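ORF10 (Moritella marina, PDB 6RIW) forms the ketosynthase-chain length factor didomain of a polyunsaturated fatty acid synthase, which probably condenses acyl units carried by acyl carrier protein. Local coordinates at residues A470-D475 with S754-E759; I847-L852 with K864-N869. All blocks are in the same frame, centred on the assembly; numbering follows the deposited sequence.

How the contacts relate
Both contacts lie in the second ketosynthase-like half of the chain, probably the chain length factor, away from the magnesium site. They reach the same sheet from different faces. In contact 1 a loop crosses one face of strand 469-478. In contact 2 helix 841-854 lies against strand 865-870. That helix also covers the other face of strand 469-478, where M474 CE meets L851 CD2 at 3.5 Å. Contact 2 is core throughout. Contact 1 joins two buried strand residues to a partly exposed valine near the surface. Contact 1 uses only carbon groups, whereas contact 2 adds a threonine hydroxyl satisfied within its helix.

Contact 1 of 2, residues A470-D475 with S754-E759; sequences AIIGMD and SQVTAE
V756 lays its two methyl groups over the side chains of A470 and I472. V756 CG2 sits 3.7 Å from A470 CB. The other branch, V756 CG1, meets I472 CG2, also at 3.7 Å. V756 CG1 is still 4.0 Å from A470 CB, so this one methyl bridges both strand residues. I472 CG2 also lies 4.1 Å from V756 CB. The two branched side chains cross obliquely. I472 has CG1 between its backbone N and carbonyl carbon (chi1 62°), which places CG2 beside the N and anti to the carbonyl carbon. This is the branch that touches V756.

A470 and I472 alternate along strand 469-478 and face the loop. I471 points the other way, onto I846 and A850 of helix 841-854. I472 and G473 both bond to V749 through their backbones, and I472 has a nearly helical psi of -3°. This is consistent with a beta bulge. The loop joins strands 741-752 and 763-772, which pair with strand 469-478 in an antiparallel way. Strand 469-478 lies between these two, and the loop reaches over it through V756. V756 also touches K751 and V761, and S754 bonds to E467 close by.

The contact joins a connecting loop to the sheet of a ketosynthase-like domain and buries 113 Å² in all. It is wholly hydrocarbon. Any stability it adds probably comes from close fit and the exclusion of water, not from any directional bond, and V756 forms its partly exposed outer side.

Contact 2 of 2, residues I847-L852 with K864-N869; sequences IKTALL and KHIAIN
With OG1 of T849 beside the backbone N and anti to the carbonyl carbon (chi1 -60°), the methyl CG2 falls anti to that N and is turned onto I866. The outer part of I868 is extended (chi2 180°) and carries CD1 out to the threonine. The side chains meet tip to tip. T849 CG2 lies 3.6 Å from I866 CG2. T849 CG2 is also 3.8 Å from I866 CB, so it rests at the branch point of the isoleucine. On the other side, I868 CD1 lies 3.6 Å from T849 OG1 and 3.9 Å from T849 CB.

I866 and I868 are alternate residues of strand 865-870 and point toward the helix. A867, between them, points away. T849 projects from helix 841-854 and touches both isoleucines, and it also touches E801 and L882 on the two neighbouring strands. This is helix-on-sheet packing in a ketosynthase-like domain, as in the layered thiolase fold. All three residues are buried.

The hydroxyl needs no partner from the strand. OG1 of T849 bonds to the backbone O of S845, one turn earlier in the helix, so a polar atom is satisfied while it sits against the end of I868. With a serine here the methyl is gone, and a gap would probably open over CG2 and CB of I866.

Across the interface, then, the forces are those of apolar packing. The one polar group has its partner inside the helix, so facing hydrocarbon probably costs it little.

Contact 1 of 2, residues A470-D475 with S754-E759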
loop_
_atom_site.group_PDB
_atom_site.type_symbol
_atom_site.label_atom_id
_atom_site.label_comp_id
_atom_site.label_asym_id
_atom_site.label_seq_id
_atom_site.Cartn_x
_atom_site.Cartn_y
_atom_site.Cartn_z
ATOM N N ALA A 470 10.084 -7.346 22.674
ATOM C CA ALA A 470 9.562 -8.603 23.183
ATOM C C ALA A 470 8.309 -8.989 22.413
ATOM O O ALA A 470 7.393 -8.183 22.289
ATOM C CB ALA A 470 9.243 -8.485 24.678
ATOM N N ILE A 471 8.254 -10.223 21.915
ATOM C CA ILE A 471 7.039 -10.748 21.288
ATOM C C ILE A 471 6.166 -11.345 22.386
ATOM O O ILE A 471 6.577 -12.309 23.042
ATOM C CB ILE A 471 7.369 -11.814 20.226
ATOM C CG1 ILE A 471 8.308 -11.263 19.158
ATOM C CG2 ILE A 471 6.071 -12.380 19.625
ATOM C CD1 ILE A 471 8.944 -12.331 18.196
ATOM N N ILE A 472 4.981 -10.770 22.602
ATOM C CA ILE A 472 4.110 -11.164 23.709
ATOM C C ILE A 472 2.765 -11.701 23.249
ATOM O O ILE A 472 1.968 -12.150 24.086
ATOM C CB ILE A 472 3.898 -9.995 24.696
ATOM C CG1 ILE A 472 3.200 -8.818 23.990
ATOM C CG2 ILE A 472 5.229 -9.518 25.213
ATOM C CD1 ILE A 472 2.838 -7.680 24.930
ATOM N N GLY A 473 2.475 -11.704 21.956
ATOM C CA GLY A 473 1.213 -12.235 21.511
ATOM C C GLY A 473 1.398 -12.639 20.065
ATOM O O GLY A 473 2.127 -11.935 19.359
ATOM N N MET A 474 0.831 -13.773 19.643
ATOM C CA MET A 474 0.984 -14.265 18.272
ATOM C C MET A 474 -0.265 -15.036 17.856
ATOM O O MET A 474 -0.927 -15.679 18.684
ATOM C CB MET A 474 2.204 -15.194 18.096
ATOM C CG MET A 474 3.549 -14.655 18.588
ATOM S SD MET A 474 4.992 -15.538 17.961
ATOM C CE MET A 474 4.783 -17.160 18.667
ATOM N N ASP A 475 -0.557 -15.003 16.550
ATOM C CA ASP A 475 -1.491 -15.955 15.949
ATOM C C ASP A 475 -1.110 -16.156 14.485
ATOM O O ASP A 475 -0.456 -15.309 13.876
ATOM C CB ASP A 475 -2.951 -15.512 16.073
ATOM C CG ASP A 475 -3.947 -16.631 15.672
ATOM O OD1 ASP A 475 -3.679 -17.834 15.928
ATOM O OD2 ASP A 475 -4.998 -16.306 15.080
ATOM N N SER A 754 11.788 -3.722 28.135
ATOM C CA SER A 754 11.728 -3.231 29.509
ATOM C C SER A 754 10.307 -3.091 30.045
ATOM O O SER A 754 10.145 -2.912 31.260
ATOM C CB SER A 754 12.434 -1.884 29.604
ATOM O OG SER A 754 11.718 -0.940 28.833
ATOM N N GLN A 755 9.272 -3.213 29.205
ATOM C CA GLN A 755 7.908 -2.993 29.663
ATOM C C GLN A 755 7.030 -4.241 29.591
ATOM O O GLN A 755 5.806 -4.124 29.539
ATOM C CB GLN A 755 7.270 -1.843 28.882
ATOM C CG GLN A 755 8.031 -0.533 29.021
ATOM C CD GLN A 755 8.066 -0.026 30.466
ATOM O OE1 GLN A 755 7.242 -0.415 31.299
ATOM N NE2 GLN A 755 9.037 0.826 30.773
ATOM N N VAL A 756 7.610 -5.438 29.630
ATOM C CA VAL A 756 6.809 -6.654 29.651
ATOM C C VAL A 756 7.238 -7.472 30.855
ATOM O O VAL A 756 8.365 -7.352 31.334
ATOM C CB VAL A 756 6.984 -7.491 28.372
ATOM C CG1 VAL A 756 6.605 -6.671 27.141
ATOM C CG2 VAL A 756 8.421 -7.977 28.273
ATOM N N THR A 757 6.348 -8.342 31.307
ATOM C CA THR A 757 6.712 -9.297 32.349
ATOM C C THR A 757 7.139 -10.631 31.730
ATOM O O THR A 757 6.793 -10.958 30.589
ATOM C CB THR A 757 5.560 -9.511 33.329
ATOM O OG1 THR A 757 4.412 -10.005 32.633
ATOM C CG2 THR A 757 5.184 -8.201 34.012
ATOM N N ALA A 758 7.909 -11.405 32.506
ATOM C CA ALA A 758 8.555 -12.594 31.955
ATOM C C ALA A 758 7.539 -13.587 31.403
ATOM O O ALA A 758 7.772 -14.192 30.351
ATOM C CB ALA A 758 9.439 -13.256 33.017
ATOM N N GLU A 759 6.393 -13.741 32.063
ATOM C CA GLU A 759 5.471 -14.778 31.606
ATOM C C GLU A 759 4.712 -14.391 30.341
ATOM O O GLU A 759 3.941 -15.207 29.850
ATOM C CB GLU A 759 4.472 -15.149 32.708
ATOM C CG GLU A 759 3.447 -14.064 33.045
ATOM C CD GLU A 759 4.064 -12.882 33.802
ATOM O OE1 GLU A 759 5.191 -13.012 34.366
ATOM O OE2 GLU A 759 3.423 -11.813 33.823
#

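Contact 2 of 2, residues I847-L852 with K864-N869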
loop_
_atom_site.group_PDB
_atom_site.type_symbol
_atom_site.label_atom_id
_atom_site.label_comp_id
_atom_site.label_asym_id
_atom_site.label_seq_id
_atom_site.Cartn_x
_atom_site.Cartn_y
_atom_site.Cartn_z
ATOM N N ILE A 847 7.524 -16.213 13.407
ATOM C CA ILE A 847 6.673 -16.980 14.316
ATOM C C ILE A 847 7.218 -18.394 14.528
ATOM O O ILE A 847 7.229 -18.894 15.667
ATOM C CB ILE A 847 5.224 -16.990 13.808
ATOM C CG1 ILE A 847 4.648 -15.575 13.990
ATOM C CG2 ILE A 847 4.373 -18.058 14.574
ATOM C CD1 ILE A 847 3.183 -15.454 13.599
ATOM N N LYS A 848 7.676 -19.067 13.457
ATOM C CA LYS A 848 8.368 -20.345 13.645
ATOM C C LYS A 848 9.501 -20.205 14.661
ATOM O O LYS A 848 9.640 -21.020 15.587
ATOM C CB LYS A 848 8.948 -20.864 12.327
ATOM C CG LYS A 848 9.917 -22.048 12.542
ATOM C CD LYS A 848 10.605 -22.515 11.252
ATOM C CE LYS A 848 11.794 -23.448 11.527
ATOM N NZ LYS A 848 12.513 -23.812 10.271
ATOM N N THR A 849 10.341 -19.190 14.463
ATOM C CA THR A 849 11.520 -18.998 15.304
ATOM C C THR A 849 11.121 -18.669 16.735
ATOM O O THR A 849 11.686 -19.222 17.692
ATOM C CB THR A 849 12.388 -17.892 14.714
ATOM O OG1 THR A 849 12.801 -18.254 13.388
ATOM C CG2 THR A 849 13.624 -17.625 15.573
ATOM N N ALA A 850 10.133 -17.783 16.907
ATOM C CA ALA A 850 9.674 -17.457 18.259
ATOM C C ALA A 850 9.078 -18.672 18.968
ATOM O O ALA A 850 9.296 -18.856 20.170
ATOM C CB ALA A 850 8.655 -16.320 18.213
ATOM N N LEU A 851 8.323 -19.517 18.248
ATOM C CA LEU A 851 7.767 -20.715 18.890
ATOM C C LEU A 851 8.876 -21.669 19.325
ATOM O O LEU A 851 8.814 -22.236 20.424
ATOM C CB LEU A 851 6.775 -21.424 17.957
ATOM C CG LEU A 851 5.406 -20.773 17.659
ATOM C CD1 LEU A 851 4.647 -21.523 16.535
ATOM C CD2 LEU A 851 4.509 -20.670 18.911
ATOM N N LEU A 852 9.902 -21.853 18.483
ATOM C CA LEU A 852 11.011 -22.738 18.833
ATOM C C LEU A 852 11.768 -22.224 20.047
ATOM O O LEU A 852 12.121 -23.000 20.938
ATOM C CB LEU A 852 11.986 -22.866 17.662
ATOM C CG LEU A 852 11.543 -23.687 16.443
ATOM C CD1 LEU A 852 12.732 -23.856 15.482
ATOM C CD2 LEU A 852 10.976 -25.040 16.855
ATOM N N LYS A 864 19.649 -18.725 24.098
ATOM C CA LYS A 864 19.789 -19.289 22.764
ATOM C C LYS A 864 19.372 -18.242 21.742
ATOM O O LYS A 864 18.383 -17.525 21.935
ATOM C CB LYS A 864 18.964 -20.570 22.590
ATOM C CG LYS A 864 19.530 -21.794 23.323
ATOM C CD LYS A 864 20.667 -22.492 22.544
ATOM C CE LYS A 864 22.047 -22.042 23.005
ATOM N NZ LYS A 864 23.063 -22.163 21.912
ATOM N N HIS A 865 20.151 -18.149 20.669
ATOM C CA HIS A 865 19.981 -17.149 19.624
ATOM C C HIS A 865 19.795 -17.823 18.278
ATOM O O HIS A 865 20.530 -18.753 17.937
ATOM C CB HIS A 865 21.192 -16.232 19.544
ATOM C CG HIS A 865 21.508 -15.565 20.846
ATOM N ND1 HIS A 865 20.810 -14.466 21.297
ATOM C CD2 HIS A 865 22.413 -15.860 21.805
ATOM C CE1 HIS A 865 21.290 -14.096 22.474
ATOM N NE2 HIS A 865 22.262 -14.927 22.805
ATOM N N ILE A 866 18.844 -17.318 17.492
ATOM C CA ILE A 866 18.612 -17.812 16.138
ATOM C C ILE A 866 18.657 -16.629 15.177
ATOM O O ILE A 866 18.105 -15.563 15.470
ATOM C CB ILE A 866 17.274 -18.573 16.037
ATOM C CG1 ILE A 866 17.346 -19.876 16.845
ATOM C CG2 ILE A 866 16.896 -18.873 14.548
ATOM C CD1 ILE A 866 16.020 -20.629 16.887
ATOM N N ALA A 867 19.360 -16.797 14.059
ATOM C CA ALA A 867 19.423 -15.782 13.022
ATOM C C ALA A 867 18.366 -16.075 11.960
ATOM O O ALA A 867 18.131 -17.239 11.611
ATOM C CB ALA A 867 20.812 -15.743 12.383
ATOM N N ILE A 868 17.735 -15.010 11.453
ATOM C CA ILE A 868 16.812 -15.083 10.321
ATOM C C ILE A 868 17.365 -14.212 9.205
ATOM O O ILE A 868 17.757 -13.064 9.448
ATOM C CB ILE A 868 15.397 -14.610 10.709
ATOM C CG1 ILE A 868 14.928 -15.303 11.998
ATOM C CG2 ILE A 868 14.412 -14.796 9.519
ATOM C CD1 ILE A 868 13.496 -14.859 12.453
ATOM N N ASN A 869 17.358 -14.736 7.977
ATOM C CA ASN A 869 17.794 -13.993 6.806
ATOM C C ASN A 869 16.611 -13.751 5.872
ATOM O O ASN A 869 15.698 -14.572 5.784
ATOM C CB ASN A 869 18.911 -14.749 6.069
ATOM C CG ASN A 869 19.718 -13.850 5.152
ATOM O OD1 ASN A 869 20.233 -12.813 5.576
ATOM N ND2 ASN A 869 19.811 -14.230 3.876
#